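Local atomic coordinates of methionine-binding lipoprotein MetQ (Bacillus subtilis subsp. subtilis, PDB entry 4GOT), a protein that probably binds methionine and passes it to the membrane-bound permease of the MetNPQ ABC transporter, which imports methionine and also methionine sulfoxide. Residues D104-I109 / K151-K156; I109-V114 / V158-T163. All blocks are in the same frame, centred on the assembly; numbering follows the deposited sequence. Where two conformers were deposited one is given.

Contact 1 of 2, residues D104-I109 / K151-K156; sequences DGATII and KNLEFK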
ATOM      1  N   ASP A 104     -14.181  20.293 -16.587  1.00 47.49           N
ATOM      2  CA  ASP A 104     -15.000  19.242 -17.207  1.00 50.07           C
ATOM      3  C   ASP A 104     -14.192  18.432 -18.194  1.00 45.65           C
ATOM      4  O   ASP A 104     -13.394  18.994 -18.923  1.00 46.20           O
ATOM      5  CB  ASP A 104     -16.233  19.809 -17.929  1.00 55.40           C
ATOM      6  CG  ASP A 104     -17.464  19.767 -17.059  1.00 61.75           C
ATOM      7  OD1 ASP A 104     -17.360  20.161 -15.876  1.00 66.37           O
ATOM      8  OD2 ASP A 104     -18.518  19.309 -17.546  1.00 69.45           O
ATOM      9  N   GLY A 105     -14.413  17.120 -18.210  1.00 42.02           N
ATOM     10  CA  GLY A 105     -13.682  16.220 -19.084  1.00 41.37           C
ATOM     11  C   GLY A 105     -12.292  15.847 -18.612  1.00 39.94           C
ATOM     12  O   GLY A 105     -11.583  15.114 -19.311  1.00 35.79           O
ATOM     13  N   ALA A 106     -11.895  16.326 -17.429  1.00 40.71           N
ATOM     14  CA  ALA A 106     -10.566  16.039 -16.907  1.00 39.21           C
ATOM     15  C   ALA A 106     -10.341  14.516 -16.851  1.00 37.69           C
ATOM     16  O   ALA A 106     -11.305  13.736 -16.651  1.00 36.00           O
ATOM     17  CB  ALA A 106     -10.352  16.697 -15.540  1.00 39.24           C
ATOM     18  N   THR A 107      -9.083  14.132 -17.099  1.00 36.13           N
ATOM     19  CA  THR A 107      -8.582  12.730 -17.064  1.00 35.70           C
ATOM     20  C   THR A 107      -7.894  12.427 -15.730  1.00 33.91           C
ATOM     21  O   THR A 107      -6.917  13.122 -15.326  1.00 32.48           O
ATOM     22  CB  THR A 107      -7.506  12.433 -18.122  1.00 36.56           C
ATOM     23  OG1 THR A 107      -8.051  12.554 -19.432  1.00 42.30           O
ATOM     24  CG2 THR A 107      -6.948  10.994 -17.938  1.00 33.77           C
ATOM     25  N   ILE A 108      -8.393  11.369 -15.083  1.00 32.12           N
ATOM     26  CA  ILE A 108      -7.900  10.877 -13.794  1.00 33.96           C
ATOM     27  C   ILE A 108      -7.149   9.581 -14.085  1.00 31.06           C
ATOM     28  O   ILE A 108      -7.711   8.671 -14.687  1.00 30.30           O
ATOM     29  CB  ILE A 108      -9.037  10.638 -12.772  1.00 32.99           C
ATOM     30  CG1 ILE A 108      -9.882  11.911 -12.546  1.00 37.16           C
ATOM     31  CG2 ILE A 108      -8.488  10.189 -11.430  1.00 33.92           C
ATOM     32  CD1 ILE A 108      -9.120  13.103 -12.021  1.00 37.41           C
ATOM     33  N   ILE A 109      -5.866   9.538 -13.708  1.00 29.66           N
ATOM     34  CA  ILE A 109      -5.053   8.322 -13.839  1.00 31.72           C
ATOM     35  C   ILE A 109      -5.130   7.531 -12.517  1.00 28.34           C
ATOM     36  O   ILE A 109      -4.453   7.834 -11.513  1.00 28.37           O
ATOM     37  CB  ILE A 109      -3.558   8.589 -14.183  1.00 30.35           C
ATOM     38  CG1 ILE A 109      -3.417   9.629 -15.314  1.00 31.48           C
ATOM     39  CG2 ILE A 109      -2.806   7.282 -14.493  1.00 33.57           C
ATOM     40  CD1 ILE A 109      -3.875   9.154 -16.676  1.00 32.97           C
ATOM     41  N   LYS A 151     -18.583  16.635 -13.489  1.00 51.64           N
ATOM     42  CA  LYS A 151     -17.482  17.179 -14.266  1.00 49.55           C
ATOM     43  C   LYS A 151     -17.128  16.239 -15.406  1.00 47.68           C
ATOM     44  O   LYS A 151     -16.153  16.478 -16.103  1.00 44.69           O
ATOM     45  CB  LYS A 151     -16.238  17.424 -13.404  1.00 49.36           C
ATOM     46  CG  LYS A 151     -16.440  18.359 -12.234  1.00 55.11           C
ATOM     47  CD  LYS A 151     -15.189  19.161 -11.896  1.00 61.14           C
ATOM     48  CE  LYS A 151     -15.532  20.366 -11.016  1.00 73.95           C
ATOM     49  NZ  LYS A 151     -14.647  21.532 -11.306  1.00 76.58           N
ATOM     50  N   ASN A 152     -17.906  15.177 -15.606  1.00 48.79           N
ATOM     51  CA  ASN A 152     -17.629  14.190 -16.672  1.00 50.01           C
ATOM     52  C   ASN A 152     -16.153  13.783 -16.783  1.00 46.42           C
ATOM     53  O   ASN A 152     -15.521  13.818 -17.853  1.00 48.46           O
ATOM     54  CB  ASN A 152     -18.176  14.694 -17.994  1.00 52.06           C
ATOM     55  CG  ASN A 152     -19.671  14.817 -17.960  1.00 58.42           C
ATOM     56  OD1 ASN A 152     -20.209  15.901 -18.090  1.00 55.97           O
ATOM     57  ND2 ASN A 152     -20.349  13.701 -17.734  1.00 64.46           N
ATOM     58  N   LEU A 153     -15.633  13.372 -15.634  1.00 44.96           N
ATOM     59  CA  LEU A 153     -14.267  12.929 -15.510  1.00 41.19           C
ATOM     60  C   LEU A 153     -14.134  11.669 -16.350  1.00 40.23           C
ATOM     61  O   LEU A 153     -15.097  10.902 -16.452  1.00 38.58           O
ATOM     62  CB  LEU A 153     -13.917  12.692 -14.022  1.00 41.36           C
ATOM     63  CG  LEU A 153     -14.028  13.914 -13.095  1.00 41.65           C
ATOM     64  CD1 LEU A 153     -13.781  13.549 -11.642  1.00 39.68           C
ATOM     65  CD2 LEU A 153     -13.026  14.974 -13.523  1.00 44.41           C
ATOM     66  N   GLU A 154     -12.972  11.509 -16.999  1.00 41.05           N
ATOM     67  CA  GLU A 154     -12.615  10.302 -17.724  0.50 40.95           C
ATOM     68  C   GLU A 154     -11.467   9.599 -16.961  1.00 40.43           C
ATOM     69  O   GLU A 154     -10.627  10.274 -16.336  1.00 41.66           O
ATOM     70  CB  GLU A 154     -12.216  10.688 -19.159  0.50 42.10           C
ATOM     71  CG  GLU A 154     -13.358  11.352 -19.945  0.50 44.16           C
ATOM     72  CD  GLU A 154     -12.887  12.155 -21.153  0.50 46.36           C
ATOM     73  OE1 GLU A 154     -11.692  12.068 -21.513  0.50 48.29           O
ATOM     74  OE2 GLU A 154     -13.713  12.875 -21.748  0.50 46.36           O
ATOM     75  N   PHE A 155     -11.419   8.269 -17.002  1.00 34.64           N
ATOM     76  CA  PHE A 155     -10.450   7.530 -16.203  1.00 32.36           C
ATOM     77  C   PHE A 155      -9.553   6.669 -17.086  1.00 34.16           C
ATOM     78  O   PHE A 155     -10.034   6.068 -18.044  1.00 33.53           O
ATOM     79  CB  PHE A 155     -11.135   6.657 -15.157  1.00 31.06           C
ATOM     80  CG  PHE A 155     -12.106   7.414 -14.268  1.00 32.25           C
ATOM     81  CD1 PHE A 155     -11.685   7.994 -13.087  1.00 31.61           C
ATOM     82  CD2 PHE A 155     -13.430   7.512 -14.607  1.00 35.06           C
ATOM     83  CE1 PHE A 155     -12.572   8.688 -12.254  1.00 33.29           C
ATOM     84  CE2 PHE A 155     -14.326   8.208 -13.786  1.00 35.88           C
ATOM     85  CZ  PHE A 155     -13.892   8.799 -12.610  1.00 33.43           C
ATOM     86  N   LYS A 156      -8.268   6.624 -16.738  1.00 32.56           N
ATOM     87  CA  LYS A 156      -7.290   5.744 -17.379  1.00 32.70           C
ATOM     88  C   LYS A 156      -6.654   4.895 -16.259  1.00 30.25           C
ATOM     89  O   LYS A 156      -6.738   5.248 -15.094  1.00 26.92           O
ATOM     90  CB  LYS A 156      -6.193   6.568 -18.077  1.00 38.29           C
ATOM     91  CG  LYS A 156      -6.641   7.573 -19.136  1.00 42.48           C
ATOM     92  CD  LYS A 156      -6.820   6.906 -20.489  1.00 48.64           C
ATOM     93  CE  LYS A 156      -6.931   7.914 -21.639  1.00 56.14           C
ATOM     94  NZ  LYS A 156      -5.588   8.333 -22.163  1.00 50.72           N
TER
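Ile108 and Phe155 stand side by side on one face as partners in a parallel bridge, CB of the isoleucine lying 3.8 Å from CD1 of the ring. This is the packed side of the contact. Further back on it, Ala106 CB meets Leu153 CD2 at 3.8 Å; the small methyl lets the branched leucine lie close, and beta-branched Ile108 suits an extended, buried strand. The other face is mixed: buried Ile109 sets CD1 3.7 Å from Lys156 CB, whereas Thr107, Glu154 and Lys156 lie toward solvent. Here Thr107 CG2, anti to the backbone N, touches Lys156 CG at 3.6 Å; the lysine meets this segment through CB and CG, its amino end going off elsewhere. The backbones are laced in parallel fashion: Glu154 N bonds to Ala106 O, Ile108 N to Glu154 O (2.8 Å) and Lys156 N to Ile108 O (3.0 Å). Before the strands begin, Gly105 N donates to Lys151 O at 2.8 Å; its positive phi (79°) is easy for a residue without a side chain. Lys151 NZ is hydrogen-bonded to Leu102 O. Strand 154-158 borders its five-stranded sheet within the chain, and strand 107-111 lies between it and strand 174-177, where Ile108 also packs on Ala174 and Phe176.

Contact 2 of 2, residues I109-V114 / V158-T163; sequences ILTNNV and VAPELT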
ATOM      1  N   ILE A 109      -5.866   9.538 -13.708  1.00 29.66           N
ATOM      2  CA  ILE A 109      -5.053   8.322 -13.839  1.00 31.72           C
ATOM      3  C   ILE A 109      -5.130   7.531 -12.517  1.00 28.34           C
ATOM      4  O   ILE A 109      -4.453   7.834 -11.513  1.00 28.37           O
ATOM      5  CB  ILE A 109      -3.558   8.589 -14.183  1.00 30.35           C
ATOM      6  CG1 ILE A 109      -3.417   9.629 -15.314  1.00 31.48           C
ATOM      7  CG2 ILE A 109      -2.806   7.282 -14.493  1.00 33.57           C
ATOM      8  CD1 ILE A 109      -3.875   9.154 -16.676  1.00 32.97           C
ATOM      9  N   LEU A 110      -5.977   6.519 -12.565  1.00 24.98           N
ATOM     10  CA  LEU A 110      -6.096   5.475 -11.561  1.00 24.94           C
ATOM     11  C   LEU A 110      -4.946   4.490 -11.715  1.00 25.86           C
ATOM     12  O   LEU A 110      -4.352   4.389 -12.792  1.00 24.80           O
ATOM     13  CB  LEU A 110      -7.389   4.690 -11.813  1.00 24.54           C
ATOM     14  CG  LEU A 110      -8.723   5.455 -11.780  1.00 26.25           C
ATOM     15  CD1 LEU A 110      -9.857   4.482 -12.104  1.00 25.37           C
ATOM     16  CD2 LEU A 110      -8.923   6.102 -10.404  1.00 27.42           C
ATOM     17  N   THR A 111      -4.636   3.760 -10.644  1.00 27.99           N
ATOM     18  CA  THR A 111      -3.774   2.586 -10.803  1.00 27.62           C
ATOM     19  C   THR A 111      -4.708   1.451 -11.236  1.00 30.88           C
ATOM     20  O   THR A 111      -5.945   1.542 -11.073  1.00 29.54           O
ATOM     21  CB  THR A 111      -2.922   2.268  -9.534  1.00 28.19           C
ATOM     22  OG1 THR A 111      -3.639   1.423  -8.641  1.00 29.54           O
ATOM     23  CG2 THR A 111      -2.453   3.551  -8.794  1.00 26.12           C
ATOM     24  N   ASN A 112      -4.107   0.398 -11.775  1.00 30.42           N
ATOM     25  CA  ASN A 112      -4.828  -0.794 -12.214  1.00 33.96           C
ATOM     26  C   ASN A 112      -4.955  -1.865 -11.089  1.00 34.33           C
ATOM     27  O   ASN A 112      -5.379  -2.975 -11.351  1.00 29.84           O
ATOM     28  CB  ASN A 112      -4.195  -1.358 -13.512  1.00 31.93           C
ATOM     29  CG  ASN A 112      -2.814  -1.958 -13.300  1.00 32.77           C
ATOM     30  OD1 ASN A 112      -2.356  -2.118 -12.172  1.00 35.48           O
ATOM     31  ND2 ASN A 112      -2.151  -2.308 -14.398  1.00 38.27           N
ATOM     32  N   ASN A 113      -4.653  -1.477  -9.841  1.00 32.57           N
ATOM     33  CA  ASN A 113      -4.783  -2.326  -8.646  1.00 29.23           C
ATOM     34  C   ASN A 113      -6.279  -2.548  -8.361  1.00 27.22           C
ATOM     35  O   ASN A 113      -6.948  -1.660  -7.805  1.00 26.73           O
ATOM     36  CB  ASN A 113      -4.077  -1.586  -7.471  1.00 33.15           C
ATOM     37  CG  ASN A 113      -3.929  -2.404  -6.208  1.00 30.16           C
ATOM     38  OD1 ASN A 113      -4.736  -3.275  -5.882  1.00 31.80           O
ATOM     39  ND2 ASN A 113      -2.878  -2.093  -5.463  1.00 26.42           N
ATOM     40  N   VAL A 114      -6.797  -3.707  -8.769  1.00 28.13           N
ATOM     41  CA  VAL A 114      -8.216  -4.028  -8.648  1.00 27.81           C
ATOM     42  C   VAL A 114      -8.734  -3.791  -7.227  1.00 29.10           C
ATOM     43  O   VAL A 114      -9.779  -3.148  -7.044  1.00 29.42           O
ATOM     44  CB  VAL A 114      -8.509  -5.484  -9.036  1.00 28.88           C
ATOM     45  CG1 VAL A 114      -9.979  -5.823  -8.795  1.00 28.61           C
ATOM     46  CG2 VAL A 114      -8.099  -5.766 -10.488  1.00 30.76           C
ATOM     47  N   VAL A 158      -3.057   2.907 -14.978  1.00 27.68           N
ATOM     48  CA  VAL A 158      -1.617   2.666 -15.138  1.00 25.57           C
ATOM     49  C   VAL A 158      -1.146   1.736 -14.010  1.00 24.27           C
ATOM     50  O   VAL A 158      -1.657   1.791 -12.899  1.00 24.56           O
ATOM     51  CB  VAL A 158      -0.841   4.009 -15.107  1.00 25.15           C
ATOM     52  CG1 VAL A 158       0.672   3.795 -15.111  1.00 23.06           C
ATOM     53  CG2 VAL A 158      -1.258   4.884 -16.312  1.00 26.06           C
ATOM     54  N   ALA A 159      -0.129   0.929 -14.276  1.00 23.15           N
ATOM     55  CA  ALA A 159       0.444   0.100 -13.230  1.00 23.10           C
ATOM     56  C   ALA A 159       0.898   1.004 -12.066  1.00 23.52           C
ATOM     57  O   ALA A 159       1.355   2.124 -12.309  1.00 22.64           O
ATOM     58  CB  ALA A 159       1.595  -0.742 -13.786  1.00 21.34           C
ATOM     59  N   PRO A 160       0.717   0.543 -10.799  1.00 25.07           N
ATOM     60  CA  PRO A 160       1.095   1.357  -9.614  1.00 25.16           C
ATOM     61  C   PRO A 160       2.598   1.655  -9.616  1.00 24.39           C
ATOM     62  O   PRO A 160       3.038   2.671  -9.109  1.00 21.96           O
ATOM     63  CB  PRO A 160       0.670   0.491  -8.412  1.00 26.17           C
ATOM     64  CG  PRO A 160       0.133  -0.771  -8.999  1.00 23.59           C
ATOM     65  CD  PRO A 160      -0.099  -0.630 -10.442  1.00 23.57           C
ATOM     66  N   GLU A 161       3.370   0.786 -10.278  1.00 22.98           N
ATOM     67  CA  GLU A 161       4.801   0.981 -10.416  1.00 23.19           C
ATOM     68  C   GLU A 161       5.190   2.139 -11.362  1.00 23.87           C
ATOM     69  O   GLU A 161       6.382   2.524 -11.450  1.00 29.25           O
ATOM     70  CB  GLU A 161       5.438  -0.349 -10.933  1.00 26.17           C
ATOM     71  CG  GLU A 161       5.451  -1.515  -9.934  1.00 26.49           C
ATOM     72  CD  GLU A 161       4.076  -2.175  -9.656  1.00 27.99           C
ATOM     73  OE1 GLU A 161       3.212  -2.188 -10.591  1.00 26.79           O
ATOM     74  OE2 GLU A 161       3.903  -2.752  -8.525  1.00 25.94           O
ATOM     75  N   LEU A 162       4.229   2.620 -12.143  1.00 23.20           N
ATOM     76  CA  LEU A 162       4.494   3.546 -13.233  1.00 23.21           C
ATOM     77  C   LEU A 162       3.672   4.807 -13.125  1.00 25.94           C
ATOM     78  O   LEU A 162       3.857   5.679 -13.954  1.00 26.33           O
ATOM     79  CB  LEU A 162       4.158   2.889 -14.588  1.00 23.86           C
ATOM     80  CG  LEU A 162       5.111   1.786 -15.088  1.00 23.24           C
ATOM     81  CD1 LEU A 162       4.553   1.207 -16.391  1.00 23.55           C
ATOM     82  CD2 LEU A 162       6.586   2.245 -15.221  1.00 24.02           C
ATOM     83  N   THR A 163       2.765   4.919 -12.141  1.00 24.99           N
ATOM     84  CA  THR A 163       2.021   6.167 -11.990  1.00 24.47           C
ATOM     85  C   THR A 163       2.910   7.424 -11.689  1.00 24.24           C
ATOM     86  O   THR A 163       2.585   8.562 -12.131  1.00 25.58           O
ATOM     87  CB  THR A 163       0.891   6.070 -10.960  1.00 24.97           C
ATOM     88  OG1 THR A 163       1.408   5.551  -9.734  1.00 26.04           O
ATOM     89  CG2 THR A 163      -0.277   5.206 -11.482  1.00 23.54           C
TER
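Thr111 pairs with Val158 in the last parallel bridge between the two chain segments, and two backbone bonds close it. Val158 N donates to Leu110 O at 2.9 Å. Val158 O then receives Asn112 N at 3.0 Å in a more bent bond (135° at the hydrogen), with the donor well above the carbonyl plane; the same oxygen is also approached by the CA-H of Thr111. The threonine hydroxyl serves its own chain: with OG1 set between the backbone N and the carbonyl carbon (chi1 88°), it accepts from Asn113 N at 3.3 Å, an ST turn that bends the chain where the strand ends. Its methyl CG2 meanwhile meets Thr163 CG2 at 3.8 Å. A valine in place of Thr111 would probably leave Asn113 N without this acceptor and the turn less firmly held. Asn112 OD1 lies 3.2 Å from Pro160 CD, the side chains crossing at about a right angle. The proline, having no N-H to satisfy, suits this turn, while Ala159 O accepts from Leu162 N and, weakly, from Thr163 N. Glu161 OE2 accepts from Tyr43 N, and Thr163 OG1 has a weak hydrogen bond to Phe176 O. On the strand side, Ile109 CG2 presses on Val158 CG2 at a tight 3.4 Å. Asn113 belongs to the selenomethionine pocket, and Pro160 packs on Tyr43 and Asn178 of that pocket. Leu162 stands at the N-cap position, just before helix 163-168, Thr163 rests on strand 174-177, and helix 117-126 covers Leu110 and Thr111 through Met120.

Overall arrangement
Both contacts belong to one seam, the pairing of strand 107-111 with strand 154-158, and their centres lie 15 Å apart. Contact 1 holds the beginning of the pair, about 24 Å from the centre of the chain; contact 2 holds its end, about 12 Å from that centre. Ile109 is common to both, and a probable hydrogen bond from Leu110 N to Lys156 O (2.9 Å) bridges them. Along the chain the segments alternate: both parts of the first strand precede both parts of the second, with helix 117-126 in between. The parallel strands therefore run from the outlying end of their sheet toward the bound selenomethionine, where Asn113, after the first strand, joins the pocket, and the side chain of Pro160, after the second, comes within about 7 Å of the ligand.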